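Side-chain contacts in endo-1,4-beta-xylanase (Pseudoalteromonas haloplanktis, PDB 1H12), which hydrolyses internal beta-1,4 linkages of xylan as a cold-adapted glycoside hydrolase of family 8: residues 78-83 / 100-105; 124-127 / 133-136; 139-144 / 181-186. One frame throughout, in Å; residues are numbered along the deposited sequence.

Contact 1 of 3, residues 78-83 / 100-105; sequences EGQSWG and WRFAKA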
ATOM      1  N   GLU A  78      -4.176   4.613  -6.053  1.00  6.87           N
ATOM      2  CA  GLU A  78      -3.716   3.569  -5.159  1.00  7.27           C
ATOM      3  C   GLU A  78      -3.960   2.196  -5.772  1.00  6.59           C
ATOM      4  O   GLU A  78      -3.052   1.395  -5.941  1.00  7.17           O
ATOM      5  CB  GLU A  78      -4.354   3.718  -3.789  1.00  7.67           C
ATOM      6  CG  GLU A  78      -3.656   4.794  -2.964  1.00  8.16           C
ATOM      7  CD  GLU A  78      -4.379   5.165  -1.666  1.00  8.14           C
ATOM      8  OE1 GLU A  78      -5.515   4.705  -1.440  1.00  9.56           O
ATOM      9  OE2 GLU A  78      -3.796   5.949  -0.854  1.00  7.84           O
ATOM     10  N   GLY A  79      -5.207   1.930  -6.145  1.00  7.09           N
ATOM     11  CA  GLY A  79      -5.508   0.608  -6.684  1.00  7.28           C
ATOM     12  C   GLY A  79      -4.743   0.286  -7.948  1.00  6.56           C
ATOM     13  O   GLY A  79      -4.317  -0.845  -8.159  1.00  7.13           O
ATOM     14  N   GLN A  80      -4.588   1.288  -8.818  1.00  6.63           N
ATOM     15  CA  GLN A  80      -3.856   1.134 -10.080  1.00  6.37           C
ATOM     16  C   GLN A  80      -2.410   0.717  -9.796  1.00  6.41           C
ATOM     17  O   GLN A  80      -1.877  -0.224 -10.400  1.00  7.06           O
ATOM     18  CB  GLN A  80      -3.927   2.410 -10.871  1.00  7.43           C
ATOM     19  CG  GLN A  80      -3.531   2.271 -12.348  1.00  8.09           C
ATOM     20  CD  GLN A  80      -4.715   1.686 -13.188  1.00 29.89           C
ATOM     21  OE1 GLN A  80      -4.418   1.575 -14.461  1.00 10.53           O
ATOM     22  NE2 GLN A  80      -5.706   1.337 -12.666  1.00 49.77           N
ATOM     23  N   SER A  81      -1.760   1.460  -8.878  1.00  6.44           N
ATOM     24  CA  SER A  81      -0.378   1.229  -8.556  1.00  6.70           C
ATOM     25  C   SER A  81      -0.156  -0.083  -7.820  1.00  6.73           C
ATOM     26  O   SER A  81       0.855  -0.773  -8.037  1.00  7.14           O
ATOM     27  CB  SER A  81       0.152   2.422  -7.751  1.00  7.20           C
ATOM     28  OG  SER A  81      -0.334   2.436  -6.412  1.00  8.27           O
ATOM     29  N   TRP A  82      -1.093  -0.468  -6.976  1.00  6.71           N
ATOM     30  CA  TRP A  82      -1.061  -1.748  -6.293  1.00  7.09           C
ATOM     31  C   TRP A  82      -1.188  -2.872  -7.294  1.00  7.17           C
ATOM     32  O   TRP A  82      -0.480  -3.901  -7.199  1.00  7.74           O
ATOM     33  CB  TRP A  82      -2.133  -1.833  -5.212  1.00  6.99           C
ATOM     34  CG  TRP A  82      -1.974  -0.873  -4.088  1.00  7.03           C
ATOM     35  CD1 TRP A  82      -0.822  -0.290  -3.660  1.00  7.81           C
ATOM     36  CD2 TRP A  82      -3.009  -0.364  -3.242  1.00  7.19           C
ATOM     37  NE1 TRP A  82      -1.088   0.543  -2.596  1.00  8.61           N
ATOM     38  CE2 TRP A  82      -2.404   0.519  -2.320  1.00  7.94           C
ATOM     39  CE3 TRP A  82      -4.397  -0.518  -3.190  1.00  8.21           C
ATOM     40  CZ2 TRP A  82      -3.125   1.213  -1.366  1.00  8.95           C
ATOM     41  CZ3 TRP A  82      -5.116   0.172  -2.253  1.00  9.62           C
ATOM     42  CH2 TRP A  82      -4.476   1.012  -1.339  1.00 10.13           C
ATOM     43  N   GLY A  83      -2.070  -2.713  -8.279  1.00  6.93           N
ATOM     44  CA  GLY A  83      -2.218  -3.731  -9.314  1.00  7.27           C
ATOM     45  C   GLY A  83      -0.962  -3.911 -10.146  1.00  6.92           C
ATOM     46  O   GLY A  83      -0.583  -5.030 -10.467  1.00  7.44           O
ATOM     47  N   TRP A 100      -0.253   0.455 -16.664  1.00  7.14           N
ATOM     48  CA  TRP A 100       0.630   1.618 -16.720  1.00  7.02           C
ATOM     49  C   TRP A 100       0.238   2.540 -17.887  1.00  7.42           C
ATOM     50  O   TRP A 100       0.227   3.758 -17.751  1.00  7.77           O
ATOM     51  CB  TRP A 100       2.103   1.196 -16.787  1.00  7.25           C
ATOM     52  CG  TRP A 100       3.058   2.322 -16.875  1.00  7.33           C
ATOM     53  CD1 TRP A 100       4.022   2.469 -17.804  1.00  8.34           C
ATOM     54  CD2 TRP A 100       3.106   3.519 -16.062  1.00  7.33           C
ATOM     55  NE1 TRP A 100       4.673   3.662 -17.640  1.00  8.76           N
ATOM     56  CE2 TRP A 100       4.124   4.319 -16.569  1.00  7.98           C
ATOM     57  CE3 TRP A 100       2.397   4.004 -14.942  1.00  7.66           C
ATOM     58  CZ2 TRP A 100       4.381   5.597 -16.063  1.00  9.02           C
ATOM     59  CZ3 TRP A 100       2.674   5.237 -14.437  1.00  8.33           C
ATOM     60  CH2 TRP A 100       3.652   6.048 -14.996  1.00  9.22           C
ATOM     61  N   ARG A 101      -0.168   1.935 -19.021  1.00  7.54           N
ATOM     62  CA  ARG A 101      -0.591   2.744 -20.131  1.00  7.82           C
ATOM     63  C   ARG A 101      -1.750   3.639 -19.738  1.00  7.65           C
ATOM     64  O   ARG A 101      -1.834   4.822 -20.118  1.00  8.28           O
ATOM     65  CB  ARG A 101      -0.990   1.847 -21.312  1.00  8.25           C
ATOM     66  CG  ARG A 101      -1.070   2.577 -22.654  1.00  8.98           C
ATOM     67  CD  ARG A 101      -1.627   1.720 -23.800  1.00  9.18           C
ATOM     68  NE  ARG A 101      -0.890   0.469 -23.891  1.00  9.15           N
ATOM     69  CZ  ARG A 101      -1.308  -0.722 -23.464  1.00  8.89           C
ATOM     70  NH1 ARG A 101      -2.580  -0.954 -23.178  1.00  9.98           N
ATOM     71  NH2 ARG A 101      -0.424  -1.721 -23.366  1.00 10.36           N
ATOM     72  N   PHE A 102      -2.707   3.072 -18.990  1.00  7.53           N
ATOM     73  CA  PHE A 102      -3.856   3.842 -18.515  1.00  7.49           C
ATOM     74  C   PHE A 102      -3.436   4.962 -17.602  1.00  7.09           C
ATOM     75  O   PHE A 102      -3.907   6.101 -17.695  1.00  8.12           O
ATOM     76  CB  PHE A 102      -4.804   2.899 -17.778  1.00  7.62           C
ATOM     77  CG  PHE A 102      -6.080   3.555 -17.305  1.00  7.60           C
ATOM     78  CD1 PHE A 102      -6.129   4.280 -16.104  1.00  7.94           C
ATOM     79  CD2 PHE A 102      -7.228   3.454 -18.065  1.00  8.55           C
ATOM     80  CE1 PHE A 102      -7.278   4.894 -15.723  1.00  8.91           C
ATOM     81  CE2 PHE A 102      -8.394   4.085 -17.646  1.00  9.10           C
ATOM     82  CZ  PHE A 102      -8.403   4.802 -16.491  1.00  9.16           C
ATOM     83  N   ALA A 103      -2.567   4.662 -16.659  1.00  7.61           N
ATOM     84  CA  ALA A 103      -2.144   5.662 -15.666  1.00  7.56           C
ATOM     85  C   ALA A 103      -1.468   6.839 -16.378  1.00  7.85           C
ATOM     86  O   ALA A 103      -1.798   8.005 -16.105  1.00  8.20           O
ATOM     87  CB  ALA A 103      -1.193   5.035 -14.656  1.00  8.18           C
ATOM     88  N   LYS A 104      -0.510   6.539 -17.238  1.00  8.18           N
ATOM     89  CA  LYS A 104       0.245   7.571 -17.872  1.00  9.41           C
ATOM     90  C   LYS A 104      -0.614   8.441 -18.791  1.00  9.68           C
ATOM     91  O   LYS A 104      -0.416   9.648 -18.880  1.00 11.08           O
ATOM     92  CB  LYS A 104       1.473   6.947 -18.568  1.00 12.31           C
ATOM     93  CG  LYS A 104       2.501   7.853 -19.056  1.00 15.87           C
ATOM     94  CD  LYS A 104       3.757   7.012 -19.607  1.00 17.38           C
ATOM     95  CE  LYS A 104       4.780   7.942 -20.101  1.00 22.39           C
ATOM     96  NZ  LYS A 104       5.825   7.152 -20.691  1.00 20.78           N
ATOM     97  N   ALA A 105      -1.593   7.830 -19.449  1.00  9.22           N
ATOM     98  CA  ALA A 105      -2.447   8.555 -20.376  1.00  9.21           C
ATOM     99  C   ALA A 105      -3.531   9.357 -19.660  1.00  9.21           C
ATOM    100  O   ALA A 105      -3.834  10.473 -20.085  1.00 11.05           O
ATOM    101  CB  ALA A 105      -3.133   7.605 -21.343  1.00 10.91           C
TER

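Contact 2 of 3, residues 124-127 / 133-136; sequences WKLK and FVYK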
ATOM      1  N   TRP A 124      -6.119  11.448  -8.277  1.00  7.98           N
ATOM      2  CA  TRP A 124      -6.455  10.297  -7.457  1.00  7.55           C
ATOM      3  C   TRP A 124      -7.759   9.635  -7.813  1.00  7.72           C
ATOM      4  O   TRP A 124      -7.936   8.464  -7.521  1.00  8.43           O
ATOM      5  CB  TRP A 124      -6.375  10.595  -5.971  1.00  8.48           C
ATOM      6  CG  TRP A 124      -7.596  11.215  -5.371  1.00  9.94           C
ATOM      7  CD1 TRP A 124      -7.926  12.529  -5.306  1.00 11.47           C
ATOM      8  CD2 TRP A 124      -8.654  10.509  -4.685  1.00 10.10           C
ATOM      9  NE1 TRP A 124      -9.094  12.679  -4.600  1.00 12.72           N
ATOM     10  CE2 TRP A 124      -9.546  11.446  -4.206  1.00 11.45           C
ATOM     11  CE3 TRP A 124      -8.896   9.171  -4.414  1.00 12.69           C
ATOM     12  CZ2 TRP A 124     -10.667  11.098  -3.440  1.00 14.08           C
ATOM     13  CZ3 TRP A 124      -9.978   8.811  -3.697  1.00 16.36           C
ATOM     14  CH2 TRP A 124     -10.862   9.779  -3.192  1.00 15.96           C
ATOM     15  N   LYS A 125      -8.688  10.404  -8.392  1.00  7.83           N
ATOM     16  CA  LYS A 125     -10.026   9.901  -8.680  1.00  8.30           C
ATOM     17  C   LYS A 125     -10.489  10.260 -10.078  1.00  7.97           C
ATOM     18  O   LYS A 125     -10.639  11.451 -10.407  1.00  8.82           O
ATOM     19  CB  LYS A 125     -11.042  10.420  -7.672  1.00  9.42           C
ATOM     20  CG  LYS A 125     -12.380   9.767  -7.771  1.00 11.74           C
ATOM     21  CD  LYS A 125     -13.467  10.403  -6.880  1.00 16.48           C
ATOM     22  CE  LYS A 125     -13.307  10.012  -5.512  1.00 20.56           C
ATOM     23  NZ  LYS A 125     -14.587  10.636  -4.779  1.00 25.31           N
ATOM     24  N   LEU A 126     -10.671   9.231 -10.881  1.00  7.91           N
ATOM     25  CA  LEU A 126     -11.250   9.297 -12.220  1.00  8.21           C
ATOM     26  C   LEU A 126     -12.594   8.583 -12.184  1.00  8.11           C
ATOM     27  O   LEU A 126     -12.845   7.738 -11.336  1.00  8.72           O
ATOM     28  CB  LEU A 126     -10.344   8.625 -13.239  1.00  8.89           C
ATOM     29  CG  LEU A 126      -9.212   9.455 -13.882  1.00 10.22           C
ATOM     30  CD1 LEU A 126      -8.353  10.195 -12.993  1.00 10.12           C
ATOM     31  CD2 LEU A 126      -8.414   8.508 -14.749  1.00 12.03           C
ATOM     32  N   LYS A 127     -13.441   8.890 -13.153  1.00  9.44           N
ATOM     33  CA  LYS A 127     -14.659   8.134 -13.386  1.00  8.87           C
ATOM     34  C   LYS A 127     -14.883   8.035 -14.870  1.00  8.67           C
ATOM     35  O   LYS A 127     -14.299   8.793 -15.636  1.00  9.61           O
ATOM     36  CB  LYS A 127     -15.896   8.790 -12.717  1.00 10.77           C
ATOM     37  CG  LYS A 127     -16.117   8.542 -11.250  1.00 13.39           C
ATOM     38  CD  LYS A 127     -17.361   9.214 -10.752  1.00 15.64           C
ATOM     39  CE  LYS A 127     -17.555   8.886  -9.260  1.00 20.44           C
ATOM     40  NZ  LYS A 127     -18.857   9.394  -8.677  1.00 24.30           N
ATOM     41  N   PHE A 133     -16.781   7.665 -21.215  1.00  7.58           N
ATOM     42  CA  PHE A 133     -15.436   8.153 -21.412  1.00  7.63           C
ATOM     43  C   PHE A 133     -14.818   8.629 -20.082  1.00  8.25           C
ATOM     44  O   PHE A 133     -15.501   9.218 -19.238  1.00  8.81           O
ATOM     45  CB  PHE A 133     -15.413   9.308 -22.418  1.00  8.67           C
ATOM     46  CG  PHE A 133     -15.812   8.894 -23.812  1.00  8.22           C
ATOM     47  CD1 PHE A 133     -14.926   8.248 -24.630  1.00  8.92           C
ATOM     48  CD2 PHE A 133     -17.076   9.165 -24.309  1.00  8.30           C
ATOM     49  CE1 PHE A 133     -15.259   7.881 -25.908  1.00  9.42           C
ATOM     50  CE2 PHE A 133     -17.423   8.795 -25.583  1.00  9.38           C
ATOM     51  CZ  PHE A 133     -16.525   8.152 -26.379  1.00  9.93           C
ATOM     52  N   VAL A 134     -13.525   8.405 -19.924  1.00  8.12           N
ATOM     53  CA  VAL A 134     -12.851   8.713 -18.688  1.00  8.43           C
ATOM     54  C   VAL A 134     -12.639  10.205 -18.491  1.00  8.59           C
ATOM     55  O   VAL A 134     -12.388  10.952 -19.443  1.00  9.47           O
ATOM     56  CB  VAL A 134     -11.527   7.948 -18.625  1.00  9.57           C
ATOM     57  CG1 VAL A 134     -10.488   8.408 -19.615  1.00 11.17           C
ATOM     58  CG2 VAL A 134     -10.992   7.866 -17.229  1.00 12.71           C
ATOM     59  N   TYR A 135     -12.733  10.650 -17.233  1.00  8.63           N
ATOM     60  CA  TYR A 135     -12.430  12.035 -16.883  1.00  9.54           C
ATOM     61  C   TYR A 135     -11.976  12.081 -15.455  1.00  9.22           C
ATOM     62  O   TYR A 135     -12.199  11.170 -14.653  1.00  9.26           O
ATOM     63  CB  TYR A 135     -13.654  12.970 -17.100  1.00 10.89           C
ATOM     64  CG  TYR A 135     -14.751  12.777 -16.094  1.00 10.31           C
ATOM     65  CD1 TYR A 135     -15.618  11.690 -16.177  1.00 11.22           C
ATOM     66  CD2 TYR A 135     -14.904  13.631 -15.011  1.00 12.04           C
ATOM     67  CE1 TYR A 135     -16.603  11.484 -15.211  1.00 11.59           C
ATOM     68  CE2 TYR A 135     -15.887  13.466 -14.085  1.00 11.90           C
ATOM     69  CZ  TYR A 135     -16.756  12.394 -14.169  1.00 12.32           C
ATOM     70  OH  TYR A 135     -17.726  12.165 -13.200  1.00 14.48           O
ATOM     71  N   LYS A 136     -11.271  13.146 -15.137  1.00  9.55           N
ATOM     72  CA  LYS A 136     -10.754  13.365 -13.778  1.00  9.58           C
ATOM     73  C   LYS A 136     -11.797  14.044 -12.910  1.00 10.35           C
ATOM     74  O   LYS A 136     -12.321  15.126 -13.223  1.00 11.90           O
ATOM     75  CB  LYS A 136      -9.510  14.260 -13.819  1.00 10.13           C
ATOM     76  CG  LYS A 136      -8.362  13.650 -14.618  1.00 10.08           C
ATOM     77  CD  LYS A 136      -7.126  14.504 -14.664  1.00 10.14           C
ATOM     78  CE  LYS A 136      -5.939  13.826 -15.333  1.00 11.79           C
ATOM     79  NZ  LYS A 136      -6.185  13.683 -16.816  1.00 13.72           N
TER

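Contact 3 of 3, residues 139-144 / 181-186; sequences EGPAPD and NKLMEN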
ATOM      1  N   GLU A 139      -8.243  16.148  -9.409  1.00 10.42           N
ATOM      2  CA  GLU A 139      -6.886  16.195  -9.916  1.00 10.22           C
ATOM      3  C   GLU A 139      -5.823  16.092  -8.826  1.00 10.43           C
ATOM      4  O   GLU A 139      -4.665  15.848  -9.141  1.00 11.03           O
ATOM      5  CB  GLU A 139      -6.632  17.473 -10.654  1.00 11.72           C
ATOM      6  CG  GLU A 139      -7.458  17.654 -11.928  1.00 13.02           C
ATOM      7  CD  GLU A 139      -7.226  19.034 -12.571  1.00 14.10           C
ATOM      8  OE1 GLU A 139      -7.043  20.000 -11.826  1.00 17.72           O
ATOM      9  OE2 GLU A 139      -7.199  19.170 -13.764  1.00 16.95           O
ATOM     10  N   GLY A 140      -6.181  16.268  -7.582  1.00  9.90           N
ATOM     11  CA  GLY A 140      -5.207  16.160  -6.523  1.00 10.41           C
ATOM     12  C   GLY A 140      -4.710  14.703  -6.390  1.00  9.12           C
ATOM     13  O   GLY A 140      -5.436  13.765  -6.720  1.00 10.15           O
ATOM     14  N   PRO A 141      -3.497  14.518  -5.907  1.00  8.56           N
ATOM     15  CA  PRO A 141      -2.911  13.187  -5.789  1.00  8.50           C
ATOM     16  C   PRO A 141      -3.279  12.476  -4.497  1.00  7.90           C
ATOM     17  O   PRO A 141      -3.721  13.081  -3.525  1.00  9.62           O
ATOM     18  CB  PRO A 141      -1.419  13.477  -5.823  1.00  8.92           C
ATOM     19  CG  PRO A 141      -1.298  14.806  -5.071  1.00  9.82           C
ATOM     20  CD  PRO A 141      -2.528  15.588  -5.502  1.00  9.31           C
ATOM     21  N   ALA A 142      -3.039  11.169  -4.496  1.00  7.90           N
ATOM     22  CA  ALA A 142      -2.979  10.332  -3.291  1.00  7.70           C
ATOM     23  C   ALA A 142      -1.528   9.812  -3.297  1.00  7.40           C
ATOM     24  O   ALA A 142      -1.258   8.825  -3.978  1.00  7.62           O
ATOM     25  CB  ALA A 142      -3.961   9.207  -3.310  1.00  8.39           C
ATOM     26  N   PRO A 143      -0.603  10.516  -2.623  1.00  6.96           N
ATOM     27  CA  PRO A 143       0.831  10.295  -2.913  1.00  7.59           C
ATOM     28  C   PRO A 143       1.411   8.924  -2.756  1.00  7.10           C
ATOM     29  O   PRO A 143       2.455   8.661  -3.348  1.00  7.35           O
ATOM     30  CB  PRO A 143       1.501  11.323  -2.034  1.00  8.37           C
ATOM     31  CG  PRO A 143       0.524  12.495  -2.041  1.00  8.79           C
ATOM     32  CD  PRO A 143      -0.819  11.806  -1.935  1.00  7.90           C
ATOM     33  N   ASP A 144       0.817   8.014  -1.961  1.00  6.90           N
ATOM     34  CA  ASP A 144       1.308   6.657  -1.998  1.00  6.89           C
ATOM     35  C   ASP A 144       1.079   5.943  -3.315  1.00  6.86           C
ATOM     36  O   ASP A 144       1.771   4.971  -3.599  1.00  7.14           O
ATOM     37  CB  ASP A 144       0.845   5.832  -0.808  1.00  7.14           C
ATOM     38  CG  ASP A 144      -0.645   5.554  -0.727  1.00  7.26           C
ATOM     39  OD1 ASP A 144      -1.426   6.409  -1.261  1.00  7.45           O
ATOM     40  OD2 ASP A 144      -1.029   4.536  -0.127  1.00  8.37           O
ATOM     41  N   ASN A 181       9.764  16.577  -5.975  1.00  9.14           N
ATOM     42  CA  ASN A 181       9.483  17.973  -6.257  1.00 10.62           C
ATOM     43  C   ASN A 181       8.087  18.425  -5.900  1.00 10.14           C
ATOM     44  O   ASN A 181       7.887  19.641  -5.710  1.00 12.26           O
ATOM     45  CB  ASN A 181       9.700  18.243  -7.743  1.00 12.38           C
ATOM     46  CG  ASN A 181      11.115  18.148  -8.152  1.00 16.19           C
ATOM     47  OD1 ASN A 181      12.001  18.380  -7.395  1.00 21.27           O
ATOM     48  ND2 ASN A 181      11.312  17.838  -9.460  1.00 20.61           N
ATOM     49  N   LYS A 182       7.132  17.523  -5.855  1.00  8.97           N
ATOM     50  CA  LYS A 182       5.749  17.860  -5.645  1.00  9.77           C
ATOM     51  C   LYS A 182       5.111  17.275  -4.410  1.00  9.25           C
ATOM     52  O   LYS A 182       4.089  17.798  -3.950  1.00 10.50           O
ATOM     53  CB  LYS A 182       4.897  17.393  -6.867  1.00 10.10           C
ATOM     54  CG  LYS A 182       5.382  17.893  -8.205  1.00 11.03           C
ATOM     55  CD  LYS A 182       5.349  19.396  -8.431  1.00 11.74           C
ATOM     56  CE  LYS A 182       5.838  19.774  -9.800  1.00 12.91           C
ATOM     57  NZ  LYS A 182       5.852  21.247  -9.982  1.00 15.09           N
ATOM     58  N   LEU A 183       5.640  16.161  -3.899  1.00  8.51           N
ATOM     59  CA  LEU A 183       4.927  15.349  -2.915  1.00  8.60           C
ATOM     60  C   LEU A 183       5.682  15.146  -1.617  1.00  7.95           C
ATOM     61  O   LEU A 183       5.309  14.281  -0.836  1.00  8.62           O
ATOM     62  CB  LEU A 183       4.491  14.002  -3.498  1.00  8.60           C
ATOM     63  CG  LEU A 183       3.731  14.061  -4.843  1.00  8.59           C
ATOM     64  CD1 LEU A 183       3.433  12.675  -5.311  1.00  9.91           C
ATOM     65  CD2 LEU A 183       2.475  14.880  -4.701  1.00 10.28           C
ATOM     66  N   MET A 184       6.703  15.955  -1.355  1.00  8.65           N
ATOM     67  CA  MET A 184       7.538  15.848  -0.172  1.00  8.86           C
ATOM     68  C   MET A 184       7.580  17.180   0.576  1.00  9.49           C
ATOM     69  O   MET A 184       7.584  18.263  -0.025  1.00 11.40           O
ATOM     70  CB  MET A 184       8.976  15.424  -0.510  1.00  9.42           C
ATOM     71  CG  MET A 184       9.119  13.997  -0.940  1.00  9.14           C
ATOM     72  SD  MET A 184       9.088  12.980   0.608  1.00 12.21           S
ATOM     73  CE  MET A 184       9.267  11.345  -0.009  1.00 13.79           C
ATOM     74  N   GLU A 185       7.649  17.112   1.881  1.00  9.32           N
ATOM     75  CA  GLU A 185       7.996  18.275   2.722  1.00  9.72           C
ATOM     76  C   GLU A 185       9.088  17.820   3.664  1.00 10.22           C
ATOM     77  O   GLU A 185       8.912  16.930   4.474  1.00 10.63           O
ATOM     78  CB  GLU A 185       6.842  18.810   3.530  1.00 10.59           C
ATOM     79  CG  GLU A 185       7.240  20.109   4.241  1.00 12.43           C
ATOM     80  CD  GLU A 185       6.218  20.709   5.127  1.00 13.84           C
ATOM     81  OE1 GLU A 185       5.125  20.234   5.315  1.00 13.25           O
ATOM     82  OE2 GLU A 185       6.529  21.782   5.712  1.00 22.08           O
ATOM     83  N   ASN A 186      10.248  18.471   3.593  1.00 13.17           N
ATOM     84  CA  ASN A 186      11.347  18.110   4.504  1.00 15.58           C
ATOM     85  C   ASN A 186      11.618  16.603   4.472  1.00 13.17           C
ATOM     86  O   ASN A 186      11.829  15.996   5.525  1.00 14.35           O
ATOM     87  CB  ASN A 186      11.033  18.572   5.985  1.00 18.10           C
ATOM     88  CG  ASN A 186      10.707  20.105   6.144  1.00 23.59           C
ATOM     89  OD1 ASN A 186      11.187  20.937   5.330  1.00 27.34           O
ATOM     90  ND2 ASN A 186       9.793  20.453   7.156  1.00 27.93           N
TER

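Contact 1 of 3, residues 78-83 / 100-105
Gln80 and Phe102 meet because both side chains leave their helices with CG trans to the backbone nitrogen, chi1 -165° for Gln80. The Gln80 chain then bends at chi2 (80°). This bend carries its amide across the space between helix 77-89 and helix 93-107. The two side chains cross at about a right angle. The amide plane is turned 43° from the ring plane, so the groups do not stack. Gln80 CD lies 4.2 Å from Phe102 CD1, and the end of the amide approaches Phe102 CB and CD1. The stem of the glutamine has its own neighbour, with Gln80 CG 4.3 Å from Ala103 CB. Ala103 is also where the two backbones come nearest, its CA lying 7.4 Å from the CA of Gln80. No hydrogen bond joins the segments, and all three touching residues are buried. Strand 58-66 covers one border of the contact: Gln80 touches Tyr63 and Ile64, and the Phe102 ring meets Tyr63. Phe149 of helix 143-160 also packs on Ala103. Helices 77-89 and 93-107 follow each other in the chain with a short turn between them. Packing between successive helices of this kind is consistent with the (alpha/alpha)6 barrel of family 8 glycoside hydrolases, a family of the six-hairpin clan.

Contact 2 of 3, residues 124-127 / 133-136
Leu126 and Lys127 pair with Lys136 and Tyr135 in an antiparallel beta hairpin, whose short strand segments 125-127 and 134-136 lie 4.7 Å apart at closest approach and run 148° from each other. Lys127 and Tyr135 form the hydrogen-bonded pair. Lys127 N donates to Tyr135 O at 3.0 Å, and Tyr135 N returns the bond to Lys127 O at 2.9 Å. Leu126 and Lys136 form the next, non-hydrogen-bonded pair. Their side chains lie alongside each other on one face of the sheet, with Leu126 CD1 3.8 Å from Lys136 CG. The other leucine branch turns to Val134, two residues before Lys136: Leu126 CD2 is 3.6 Å from Val134 CG2. Tyr106 of helix 93-107 packs on both Leu126 and Val134, and its carbonyl accepts from Lys136 NZ. On the face of Lys127 and Tyr135 the two side chains also run together. Tyr135 CG sits between its own backbone N and carbonyl carbon (chi1 72°), which brings the ring alongside Lys127. There Tyr135 CE1 lies 3.7 Å from Lys127 CB. The lysine continues extended beyond CG, and its NZ bonds to Glu71 O. Strand 134-136 is an outermost strand of the five-stranded sheet. Lys127 O also receives a CA-H...O contact from Val134 CA at 3.4 Å.

Contact 3 of 3, residues 139-144 / 181-186
This contact joins the entry into helix 143-160 to the exit from helix 168-182, in a mainly helical protein of the six-hairpin clan. Leu183 carries one side of it. It is the first residue after helix 168-182 to leave helical backbone angles, and its side chain points at two prolines, Pro141 and Pro143. The two methyl groups share the work. Leu183 CD2 rests 3.8 Å from Pro141 CG and also lies 4.1 Å from Pro143 CG. Leu183 CD1 goes to the second ring alone, 4.0 Å from Pro143 CB. Leu183 CG is trans to its carbonyl carbon (chi1 -51°), and this sends the fork of methyls towards both rings. The leucine crosses each proline at a slant. No polar bond links the segments, so the joint is apolar, with Leu183 and Pro143 buried. Between the prolines, Ala142 turns its methyl away from Leu183 and packs on Thr77 and Glu78 of helix 77-89. Pro141 and Leu183 both touch Glu146, in the first turn of helix 143-160. The leucine backbone is held separately: it is hydrogen-bonded to Arg190 where the two-stranded hairpin 184-185/188-189 begins. The CA atoms of Pro143 and Leu183 are 6.5 Å apart, which puts the start of one helix beside the end of the next. That closeness is consistent with two successive antiparallel helices, as in the (alpha/alpha)6 barrel of this family.

The centre of contact 1 is 12 Å from that of contact 2 and 16 Å from that of contact 3. Phe102 CE1 reaches Leu126 CD2 at 3.9 Å, so helix 93-107 packs against the sheet. Contacts 2 and 3 are 19 Å apart by centres, but Trp124 N probably bonds to Gly140 O at 2.9 Å. Contacts 1 and 3 meet where the acids Glu78 and Asp144 come close, an unusually short and doubtful approach, and Arg284 forms salt bridges with both. The pocket of the bound xylopyranose is lined by Gln327, Gly341, Glu342, Tyr378 and Asn382, none in these contacts. Trp82 packs on helix 379-392, which carries Asn382.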